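PDB 3CHJ: alpha-14 giardin from Giardia lamblia, which binds calcium and, in a calcium-dependent way, phospholipid, and may serve as a calcium-regulated structural element linking the membrane to the underlying axoneme. Local coordinates for residues V12-V20 with N46-T55; L32-N42 with F71-P81. All coordinates share one frame; numbering follows the deposited sequence.

Overall arrangement
Both contacts lie in the N-terminal part of this all-helical annexin, on the same side of the chain's centre, with their own centres about 13 Å apart. Contact 1 joins the first helix, 12-24, to helix 41-55; contact 2 joins helix 31-38 and the start of helix 41-55 to helix 69-78 and the turn after it. Their segments alternate along the chain (12-20, 32-42, 46-55, 71-81), so the two pairings cross in sequence. Helix 41-55 serves both contacts, and they touch directly where V19 packs on I35, V15 on Y39 and Q48 on Y79. Contact 1 is the more peripheral, its centre about 28 Å from that of the chain; contact 2, at about 16 Å, is the more buried.

Contact 1 of 2, residues V12-V20 with N46-T55; sequences VTAVVQKVV and NMQRTFQAIT
V16 and M47 interlock at the tight centre of this contact, each set as a knob into a hole of the opposite helix: V16 sits among M47, T50, F51 and I54, M47 among V12, V15, V16 and V19. With CG anti to the backbone N (chi1 -176°), M47 sets CG 3.7 Å from V15 CG1; the bend at chi2 then brings SD to V19 CG2 (4.0 Å). Next to it, F51 is met obliquely by three valines; V16 CG1 is 3.7 Å from CD1, and V19 CG1 and V20 CG2 gather at CE1. T55 of the same helix lays CG2 over the centre of one ring face, 4.0 Å above its plane. F62 and L59 add to the packing round F51. V12 CG1 is equally close, 3.7 Å from T50 CB; T50 OG1 bonds back to N46 O (2.9 Å) above the carbonyl plane.

On the solvent side, exposed I54 meets exposed T13 through CD1, 3.7 Å from T13 CG2, and reaches V16 CG1 with CG2. No hydrogen bond joins the two segments. With the axes of 12-20 and 46-55 9.4 Å apart and crossing at -78°, this is nearly perpendicular knobs-into-holes packing of two helices in the all-helical annexin fold.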
loop_
_atom_site.group_PDB
_atom_site.type_symbol
_atom_site.label_atom_id
_atom_site.label_comp_id
_atom_site.label_asym_id
_atom_site.label_seq_id
_atom_site.Cartn_x
_atom_site.Cartn_y
_atom_site.Cartn_z
ATOM N N VAL A 12 -21.339 -3.748 -20.314
ATOM C CA VAL A 12 -20.683 -4.796 -19.523
ATOM C C VAL A 12 -20.420 -6.067 -20.341
ATOM O O VAL A 12 -19.350 -6.661 -20.242
ATOM C CB VAL A 12 -21.495 -5.156 -18.258
ATOM C CG1 VAL A 12 -20.740 -6.164 -17.409
ATOM C CG2 VAL A 12 -21.788 -3.907 -17.446
ATOM N N THR A 13 -21.406 -6.488 -21.131
ATOM C CA THR A 13 -21.257 -7.664 -21.998
ATOM C C THR A 13 -20.046 -7.514 -22.931
ATOM O O THR A 13 -19.263 -8.459 -23.110
ATOM C CB THR A 13 -22.559 -7.919 -22.804
ATOM O OG1 THR A 13 -23.659 -7.992 -21.895
ATOM C CG2 THR A 13 -22.482 -9.238 -23.566
ATOM N N ALA A 14 -19.894 -6.309 -23.487
ATOM C CA ALA A 14 -18.763 -5.947 -24.341
ATOM C C ALA A 14 -17.413 -6.026 -23.609
ATOM O O ALA A 14 -16.420 -6.535 -24.151
ATOM C CB ALA A 14 -18.978 -4.551 -24.923
ATOM N N VAL A 15 -17.374 -5.541 -22.370
ATOM C CA VAL A 15 -16.144 -5.615 -21.576
ATOM C C VAL A 15 -15.786 -7.073 -21.233
ATOM O O VAL A 15 -14.614 -7.446 -21.274
ATOM C CB VAL A 15 -16.193 -4.704 -20.316
ATOM C CG1 VAL A 15 -14.912 -4.849 -19.490
ATOM C CG2 VAL A 15 -16.376 -3.262 -20.728
ATOM N N VAL A 16 -16.795 -7.891 -20.932
ATOM C CA VAL A 16 -16.592 -9.329 -20.718
ATOM C C VAL A 16 -15.929 -9.984 -21.941
ATOM O O VAL A 16 -14.958 -10.747 -21.801
ATOM C CB VAL A 16 -17.921 -10.033 -20.322
ATOM C CG1 VAL A 16 -17.805 -11.560 -20.394
ATOM C CG2 VAL A 16 -18.336 -9.603 -18.914
ATOM N N GLN A 17 -16.432 -9.674 -23.140
ATOM C CA GLN A 17 -15.853 -10.272 -24.348
ATOM C C GLN A 17 -14.413 -9.801 -24.568
ATOM O O GLN A 17 -13.571 -10.565 -25.052
ATOM C CB GLN A 17 -16.751 -10.073 -25.583
ATOM C CG GLN A 17 -16.873 -8.646 -26.122
ATOM C CD GLN A 17 -15.869 -8.317 -27.238
ATOM O OE1 GLN A 17 -15.906 -8.908 -28.325
ATOM N NE2 GLN A 17 -14.990 -7.349 -26.981
ATOM N N LYS A 18 -14.118 -8.571 -24.147
ATOM C CA LYS A 18 -12.759 -8.049 -24.266
ATOM C C LYS A 18 -11.802 -8.822 -23.343
ATOM O O LYS A 18 -10.642 -9.087 -23.702
ATOM C CB LYS A 18 -12.722 -6.557 -23.936
ATOM C CG LYS A 18 -11.409 -5.905 -24.307
ATOM C CD LYS A 18 -11.444 -4.393 -24.070
ATOM C CE LYS A 18 -10.186 -3.733 -24.599
ATOM N NZ LYS A 18 -10.107 -2.302 -24.167
ATOM N N VAL A 19 -12.291 -9.155 -22.149
ATOM C CA VAL A 19 -11.547 -9.971 -21.186
ATOM C C VAL A 19 -11.273 -11.375 -21.752
ATOM O O VAL A 19 -10.134 -11.847 -21.743
ATOM C CB VAL A 19 -12.287 -10.048 -19.817
ATOM C CG1 VAL A 19 -11.646 -11.077 -18.889
ATOM C CG2 VAL A 19 -12.306 -8.654 -19.158
ATOM N N VAL A 20 -12.317 -12.011 -22.278
ATOM C CA VAL A 20 -12.170 -13.298 -22.960
ATOM C C VAL A 20 -11.094 -13.242 -24.058
ATOM O O VAL A 20 -10.164 -14.036 -24.066
ATOM C CB VAL A 20 -13.520 -13.754 -23.548
ATOM C CG1 VAL A 20 -13.322 -14.948 -24.481
ATOM C CG2 VAL A 20 -14.471 -14.117 -22.423
ATOM N N ASN A 46 -18.590 -5.385 -10.929
ATOM C CA ASN A 46 -19.826 -5.787 -11.600
ATOM C C ASN A 46 -19.533 -6.655 -12.813
ATOM O O ASN A 46 -20.182 -7.690 -13.017
ATOM C CB ASN A 46 -20.676 -4.586 -12.015
ATOM C CG ASN A 46 -21.979 -5.018 -12.692
ATOM O OD1 ASN A 46 -22.233 -4.678 -13.847
ATOM N ND2 ASN A 46 -22.780 -5.824 -11.984
ATOM N N MET A 47 -18.545 -6.233 -13.600
ATOM C CA MET A 47 -18.111 -6.978 -14.776
ATOM C C MET A 47 -17.625 -8.379 -14.401
ATOM O O MET A 47 -17.950 -9.355 -15.084
ATOM C CB MET A 47 -17.031 -6.189 -15.526
ATOM C CG MET A 47 -16.555 -6.822 -16.829
ATOM S SD MET A 47 -15.279 -8.040 -16.535
ATOM C CE MET A 47 -13.977 -7.007 -15.830
ATOM N N GLN A 48 -16.849 -8.491 -13.324
ATOM C CA GLN A 48 -16.404 -9.807 -12.859
ATOM C C GLN A 48 -17.576 -10.739 -12.502
ATOM O O GLN A 48 -17.587 -11.929 -12.868
ATOM C CB GLN A 48 -15.442 -9.677 -11.673
ATOM C CG GLN A 48 -15.118 -11.017 -11.024
ATOM C CD GLN A 48 -13.797 -11.025 -10.309
ATOM O OE1 GLN A 48 -13.043 -10.053 -10.362
ATOM N NE2 GLN A 48 -13.490 -12.136 -9.645
ATOM N N ARG A 49 -18.560 -10.191 -11.797
ATOM C CA ARG A 49 -19.754 -10.941 -11.437
ATOM C C ARG A 49 -20.505 -11.370 -12.699
ATOM O O ARG A 49 -20.971 -12.505 -12.803
ATOM C CB ARG A 49 -20.650 -10.100 -10.523
ATOM C CG ARG A 49 -20.177 -10.028 -9.072
ATOM C CD ARG A 49 -20.828 -8.839 -8.367
ATOM N NE ARG A 49 -20.495 -8.769 -6.946
ATOM C CZ ARG A 49 -21.031 -7.887 -6.102
ATOM N NH1 ARG A 49 -21.924 -7.008 -6.541
ATOM N NH2 ARG A 49 -20.681 -7.898 -4.821
ATOM N N THR A 50 -20.581 -10.474 -13.671
ATOM C CA THR A 50 -21.312 -10.715 -14.923
ATOM C C THR A 50 -20.596 -11.747 -15.810
ATOM O O THR A 50 -21.242 -12.489 -16.556
ATOM C CB THR A 50 -21.537 -9.383 -15.677
ATOM O OG1 THR A 50 -22.288 -8.497 -14.837
ATOM C CG2 THR A 50 -22.309 -9.584 -16.984
ATOM N N PHE A 51 -19.265 -11.784 -15.712
ATOM C CA PHE A 51 -18.436 -12.749 -16.449
ATOM C C PHE A 51 -18.930 -14.184 -16.269
ATOM O O PHE A 51 -19.071 -14.930 -17.246
ATOM C CB PHE A 51 -16.976 -12.644 -15.989
ATOM C CG PHE A 51 -16.006 -13.430 -16.841
ATOM C CD1 PHE A 51 -15.359 -12.823 -17.912
ATOM C CD2 PHE A 51 -15.732 -14.766 -16.562
ATOM C CE1 PHE A 51 -14.460 -13.535 -18.703
ATOM C CE2 PHE A 51 -14.838 -15.494 -17.358
ATOM C CZ PHE A 51 -14.204 -14.873 -18.424
ATOM N N GLN A 52 -19.168 -14.564 -15.016
ATOM C CA GLN A 52 -19.686 -15.884 -14.682
ATOM C C GLN A 52 -21.052 -16.126 -15.330
ATOM O O GLN A 52 -21.280 -17.176 -15.921
ATOM C CB GLN A 52 -19.755 -16.064 -13.156
ATOM C CG GLN A 52 -20.743 -17.143 -12.663
ATOM C CD GLN A 52 -20.441 -18.535 -13.202
ATOM O OE1 GLN A 52 -19.291 -18.862 -13.507
ATOM N NE2 GLN A 52 -21.476 -19.362 -13.318
ATOM N N ALA A 53 -21.946 -15.144 -15.220
ATOM C CA ALA A 53 -23.296 -15.265 -15.768
ATOM C C ALA A 53 -23.266 -15.492 -17.285
ATOM O O ALA A 53 -23.988 -16.349 -17.806
ATOM C CB ALA A 53 -24.130 -14.031 -15.414
ATOM N N ILE A 54 -22.409 -14.735 -17.971
ATOM C CA ILE A 54 -22.271 -14.785 -19.433
ATOM C C ILE A 54 -21.529 -16.033 -19.947
ATOM O O ILE A 54 -21.986 -16.680 -20.893
ATOM C CB ILE A 54 -21.622 -13.479 -19.985
ATOM C CG1 ILE A 54 -22.606 -12.312 -19.863
ATOM C CG2 ILE A 54 -21.160 -13.640 -21.448
ATOM C CD1 ILE A 54 -22.062 -10.989 -20.332
ATOM N N THR A 55 -20.406 -16.373 -19.317
ATOM C CA THR A 55 -19.529 -17.446 -19.805
ATOM C C THR A 55 -19.770 -18.788 -19.110
ATOM O O THR A 55 -19.341 -19.832 -19.606
ATOM C CB THR A 55 -18.027 -17.086 -19.637
ATOM O OG1 THR A 55 -17.702 -17.072 -18.243
ATOM C CG2 THR A 55 -17.693 -15.730 -20.272
#

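Contact 2 of 2, residues L32-N42 with F71-P81; sequences LIEIARSYPPN and FESLVLMLYKP
The hydroxyl of Y79 reaches back across the contact to the main chain of L32. Y79 OH donates to L32 O at 2.7 Å, in the carbonyl plane and on a lone pair, with a C=O...donor angle of 116°. Although its CB points away from segment 32-42, CG lies anti to the carbonyl carbon (chi1 -64°), and from there the ring extends to helix 31-38. A36 CB comes to the ring's edge in its plane, 3.9 Å from Y79 CE1, while V75 O, from the tyrosine's own segment, lies above one face, offset toward the rim. The buried phenol thus gains a polar partner; M47 and Q48 of helix 41-55 also touch Y79.

Helical segments 32-38 and 71-78 run in nearly the same direction, 22° apart with axes 10.3 Å from each other, a near-parallel pair within the helical bundle of the annexin fold. Along it I33 presents CD1 to the edge of the F71 ring, 3.8 Å from CE1, and to L78 CD1 at 3.7 Å. L78 CD1 also touches A36 CB, and L32 crosses V75 at about a right angle. Helix 301-310 packs on I33 as well.

Where helix 41-55 begins, the segments meet once more: P41 CB lies 3.7 Å from K80 O and packs on P81, and N42 turns its OD1 to P81 CG at 3.8 Å, the two side chains crossing at roughly a right angle.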
loop_
_atom_site.group_PDB
_atom_site.type_symbol
_atom_site.label_atom_id
_atom_site.label_comp_id
_atom_site.label_asym_id
_atom_site.label_seq_id
_atom_site.Cartn_x
_atom_site.Cartn_y
_atom_site.Cartn_z
ATOM N N LEU A 32 -6.408 -6.465 -20.292
ATOM C CA LEU A 32 -6.864 -6.665 -18.921
ATOM C C LEU A 32 -6.482 -5.488 -18.042
ATOM O O LEU A 32 -7.230 -5.142 -17.128
ATOM C CB LEU A 32 -6.291 -7.955 -18.317
ATOM C CG LEU A 32 -6.650 -9.250 -19.070
ATOM C CD1 LEU A 32 -5.903 -10.419 -18.471
ATOM C CD2 LEU A 32 -8.158 -9.483 -19.039
ATOM N N ILE A 33 -5.310 -4.913 -18.316
ATOM C CA ILE A 33 -4.785 -3.779 -17.553
ATOM C C ILE A 33 -5.420 -2.471 -18.011
ATOM O O ILE A 33 -5.781 -1.624 -17.183
ATOM C CB ILE A 33 -3.250 -3.709 -17.656
ATOM C CG1 ILE A 33 -2.598 -4.995 -17.130
ATOM C CG2 ILE A 33 -2.722 -2.484 -16.933
ATOM C CD1 ILE A 33 -2.940 -5.374 -15.664
ATOM N N GLU A 34 -5.593 -2.314 -19.329
ATOM C CA GLU A 34 -6.338 -1.168 -19.855
ATOM C C GLU A 34 -7.744 -1.079 -19.262
ATOM O O GLU A 34 -8.202 0.001 -18.850
ATOM C CB GLU A 34 -6.344 -1.172 -21.392
ATOM C CG GLU A 34 -4.942 -0.995 -22.003
ATOM C CD GLU A 34 -4.338 0.418 -21.824
ATOM O OE1 GLU A 34 -3.394 0.747 -22.583
ATOM O OE2 GLU A 34 -4.764 1.191 -20.934
ATOM N N ILE A 35 -8.420 -2.222 -19.160
ATOM C CA ILE A 35 -9.741 -2.261 -18.567
ATOM C C ILE A 35 -9.671 -1.772 -17.094
ATOM O O ILE A 35 -10.472 -0.955 -16.653
ATOM C CB ILE A 35 -10.349 -3.680 -18.703
ATOM C CG1 ILE A 35 -10.728 -3.955 -20.169
ATOM C CG2 ILE A 35 -11.572 -3.844 -17.856
ATOM C CD1 ILE A 35 -10.992 -5.451 -20.476
ATOM N N ALA A 36 -8.664 -2.230 -16.345
ATOM C CA ALA A 36 -8.528 -1.796 -14.953
ATOM C C ALA A 36 -8.316 -0.298 -14.814
ATOM O O ALA A 36 -8.797 0.299 -13.848
ATOM C CB ALA A 36 -7.394 -2.553 -14.244
ATOM N N ARG A 37 -7.596 0.287 -15.768
ATOM C CA ARG A 37 -7.272 1.717 -15.740
ATOM C C ARG A 37 -8.428 2.593 -16.220
ATOM O O ARG A 37 -8.444 3.800 -15.941
ATOM C CB ARG A 37 -6.070 2.001 -16.623
ATOM C CG ARG A 37 -4.793 1.384 -16.156
ATOM C CD ARG A 37 -3.739 1.601 -17.211
ATOM N NE ARG A 37 -3.081 2.909 -17.121
ATOM C CZ ARG A 37 -2.766 3.683 -18.161
ATOM N NH1 ARG A 37 -3.123 3.349 -19.401
ATOM N NH2 ARG A 37 -2.137 4.836 -17.958
ATOM N N SER A 38 -9.354 1.992 -16.979
ATOM C CA SER A 38 -10.398 2.748 -17.708
ATOM C C SER A 38 -11.720 2.893 -16.964
ATOM O O SER A 38 -12.536 3.750 -17.322
ATOM C CB SER A 38 -10.678 2.084 -19.063
ATOM O OG SER A 38 -9.561 2.199 -19.909
ATOM N N TYR A 39 -11.959 2.046 -15.963
ATOM C CA TYR A 39 -13.255 1.985 -15.271
ATOM C C TYR A 39 -13.087 2.019 -13.750
ATOM O O TYR A 39 -12.055 1.574 -13.241
ATOM C CB TYR A 39 -14.029 0.717 -15.651
ATOM C CG TYR A 39 -14.322 0.590 -17.124
ATOM C CD1 TYR A 39 -15.405 1.267 -17.699
ATOM C CD2 TYR A 39 -13.525 -0.208 -17.944
ATOM C CE1 TYR A 39 -15.673 1.143 -19.060
ATOM C CE2 TYR A 39 -13.782 -0.327 -19.305
ATOM C CZ TYR A 39 -14.859 0.351 -19.851
ATOM O OH TYR A 39 -15.092 0.217 -21.216
ATOM N N PRO A 40 -14.093 2.549 -13.032
ATOM C CA PRO A 40 -14.029 2.541 -11.568
ATOM C C PRO A 40 -14.157 1.122 -10.998
ATOM O O PRO A 40 -14.760 0.262 -11.627
ATOM C CB PRO A 40 -15.231 3.402 -11.153
ATOM C CG PRO A 40 -16.155 3.368 -12.301
ATOM C CD PRO A 40 -15.317 3.206 -13.535
ATOM N N PRO A 41 -13.561 0.864 -9.820
ATOM C CA PRO A 41 -13.572 -0.475 -9.222
ATOM C C PRO A 41 -14.946 -1.125 -9.070
ATOM O O PRO A 41 -15.059 -2.344 -9.210
ATOM C CB PRO A 41 -12.925 -0.239 -7.851
ATOM C CG PRO A 41 -11.964 0.853 -8.129
ATOM C CD PRO A 41 -12.738 1.792 -9.027
ATOM N N ASN A 42 -15.982 -0.339 -8.790
ATOM C CA ASN A 42 -17.302 -0.938 -8.616
ATOM C C ASN A 42 -17.831 -1.523 -9.913
ATOM O O ASN A 42 -18.498 -2.556 -9.895
ATOM C CB ASN A 42 -18.298 0.051 -7.997
ATOM C CG ASN A 42 -18.041 0.284 -6.510
ATOM O OD1 ASN A 42 -17.726 -0.650 -5.749
ATOM N ND2 ASN A 42 -18.186 1.536 -6.083
ATOM N N PHE A 71 0.646 -12.552 -12.588
ATOM C CA PHE A 71 -0.256 -11.721 -13.384
ATOM C C PHE A 71 -1.739 -11.986 -13.054
ATOM O O PHE A 71 -2.543 -11.034 -12.960
ATOM C CB PHE A 71 0.089 -11.938 -14.873
ATOM C CG PHE A 71 -0.597 -10.998 -15.834
ATOM C CD1 PHE A 71 -0.809 -9.657 -15.520
ATOM C CD2 PHE A 71 -0.996 -11.456 -17.078
ATOM C CE1 PHE A 71 -1.439 -8.802 -16.423
ATOM C CE2 PHE A 71 -1.630 -10.615 -17.983
ATOM C CZ PHE A 71 -1.847 -9.274 -17.651
ATOM N N GLU A 72 -2.123 -13.256 -12.869
ATOM C CA GLU A 72 -3.507 -13.587 -12.487
ATOM C C GLU A 72 -3.873 -12.919 -11.153
ATOM O O GLU A 72 -4.950 -12.329 -11.010
ATOM C CB GLU A 72 -3.730 -15.104 -12.355
ATOM C CG GLU A 72 -5.138 -15.387 -11.905
ATOM C CD GLU A 72 -5.435 -16.807 -11.497
ATOM O OE1 GLU A 72 -4.548 -17.684 -11.588
ATOM O OE2 GLU A 72 -6.588 -17.037 -11.061
ATOM N N SER A 73 -2.956 -13.025 -10.203
ATOM C CA SER A 73 -3.165 -12.463 -8.868
ATOM C C SER A 73 -3.335 -10.954 -8.956
ATOM O O SER A 73 -4.244 -10.374 -8.341
ATOM C CB SER A 73 -2.001 -12.823 -7.980
ATOM O OG SER A 73 -2.047 -14.229 -7.736
ATOM N N LEU A 74 -2.490 -10.329 -9.758
ATOM C CA LEU A 74 -2.579 -8.893 -9.969
ATOM C C LEU A 74 -3.927 -8.486 -10.541
ATOM O O LEU A 74 -4.601 -7.613 -9.980
ATOM C CB LEU A 74 -1.443 -8.435 -10.903
ATOM C CG LEU A 74 -1.458 -6.964 -11.332
ATOM C CD1 LEU A 74 -1.237 -6.060 -10.079
ATOM C CD2 LEU A 74 -0.371 -6.760 -12.357
ATOM N N VAL A 75 -4.333 -9.124 -11.645
ATOM C CA VAL A 75 -5.614 -8.786 -12.283
ATOM C C VAL A 75 -6.785 -8.938 -11.309
ATOM O O VAL A 75 -7.660 -8.073 -11.233
ATOM C CB VAL A 75 -5.830 -9.634 -13.574
ATOM C CG1 VAL A 75 -7.238 -9.487 -14.112
ATOM C CG2 VAL A 75 -4.814 -9.217 -14.634
ATOM N N LEU A 76 -6.817 -10.036 -10.556
ATOM C CA LEU A 76 -7.920 -10.236 -9.592
ATOM C C LEU A 76 -7.962 -9.126 -8.545
ATOM O O LEU A 76 -9.052 -8.691 -8.158
ATOM C CB LEU A 76 -7.831 -11.611 -8.938
ATOM C CG LEU A 76 -8.104 -12.750 -9.927
ATOM C CD1 LEU A 76 -7.802 -14.103 -9.281
ATOM C CD2 LEU A 76 -9.518 -12.722 -10.492
ATOM N N MET A 77 -6.793 -8.637 -8.136
ATOM C CA MET A 77 -6.733 -7.551 -7.145
ATOM C C MET A 77 -7.299 -6.266 -7.735
ATOM O O MET A 77 -7.863 -5.428 -7.010
ATOM C CB MET A 77 -5.298 -7.298 -6.697
ATOM C CG MET A 77 -4.678 -8.368 -5.808
ATOM S SD MET A 77 -3.114 -7.696 -5.153
ATOM C CE MET A 77 -2.329 -9.187 -4.489
ATOM N N LEU A 78 -7.139 -6.103 -9.041
ATOM C CA LEU A 78 -7.527 -4.847 -9.691
ATOM C C LEU A 78 -9.018 -4.734 -9.855
ATOM O O LEU A 78 -9.540 -3.611 -9.936
ATOM C CB LEU A 78 -6.857 -4.712 -11.060
ATOM C CG LEU A 78 -5.332 -4.637 -11.066
ATOM C CD1 LEU A 78 -4.833 -4.722 -12.507
ATOM C CD2 LEU A 78 -4.834 -3.352 -10.372
ATOM N N TYR A 79 -9.721 -5.861 -9.911
ATOM C CA TYR A 79 -11.149 -5.803 -10.252
ATOM C C TYR A 79 -12.033 -5.787 -8.992
ATOM O O TYR A 79 -13.214 -6.118 -9.037
ATOM C CB TYR A 79 -11.537 -6.938 -11.224
ATOM C CG TYR A 79 -10.890 -6.907 -12.611
ATOM C CD1 TYR A 79 -10.176 -5.800 -13.078
ATOM C CD2 TYR A 79 -11.053 -7.978 -13.478
ATOM C CE1 TYR A 79 -9.607 -5.786 -14.353
ATOM C CE2 TYR A 79 -10.486 -7.987 -14.742
ATOM C CZ TYR A 79 -9.779 -6.883 -15.193
ATOM O OH TYR A 79 -9.215 -6.906 -16.462
ATOM N N LYS A 80 -11.434 -5.408 -7.867
ATOM C CA LYS A 80 -12.100 -5.431 -6.564
ATOM C C LYS A 80 -12.277 -4.013 -6.066
ATOM O O LYS A 80 -11.414 -3.177 -6.288
ATOM C CB LYS A 80 -11.220 -6.160 -5.532
ATOM C CG LYS A 80 -11.323 -7.640 -5.594
ATOM C CD LYS A 80 -10.279 -8.303 -4.761
ATOM C CE LYS A 80 -10.207 -9.759 -5.164
ATOM N NZ LYS A 80 -11.525 -10.443 -5.047
ATOM N N PRO A 81 -13.368 -3.750 -5.326
ATOM C CA PRO A 81 -13.367 -2.495 -4.589
ATOM C C PRO A 81 -12.203 -2.451 -3.577
ATOM O O PRO A 81 -11.846 -3.477 -3.006
ATOM C CB PRO A 81 -14.705 -2.536 -3.838
ATOM C CG PRO A 81 -15.538 -3.513 -4.596
ATOM C CD PRO A 81 -14.592 -4.540 -5.097
#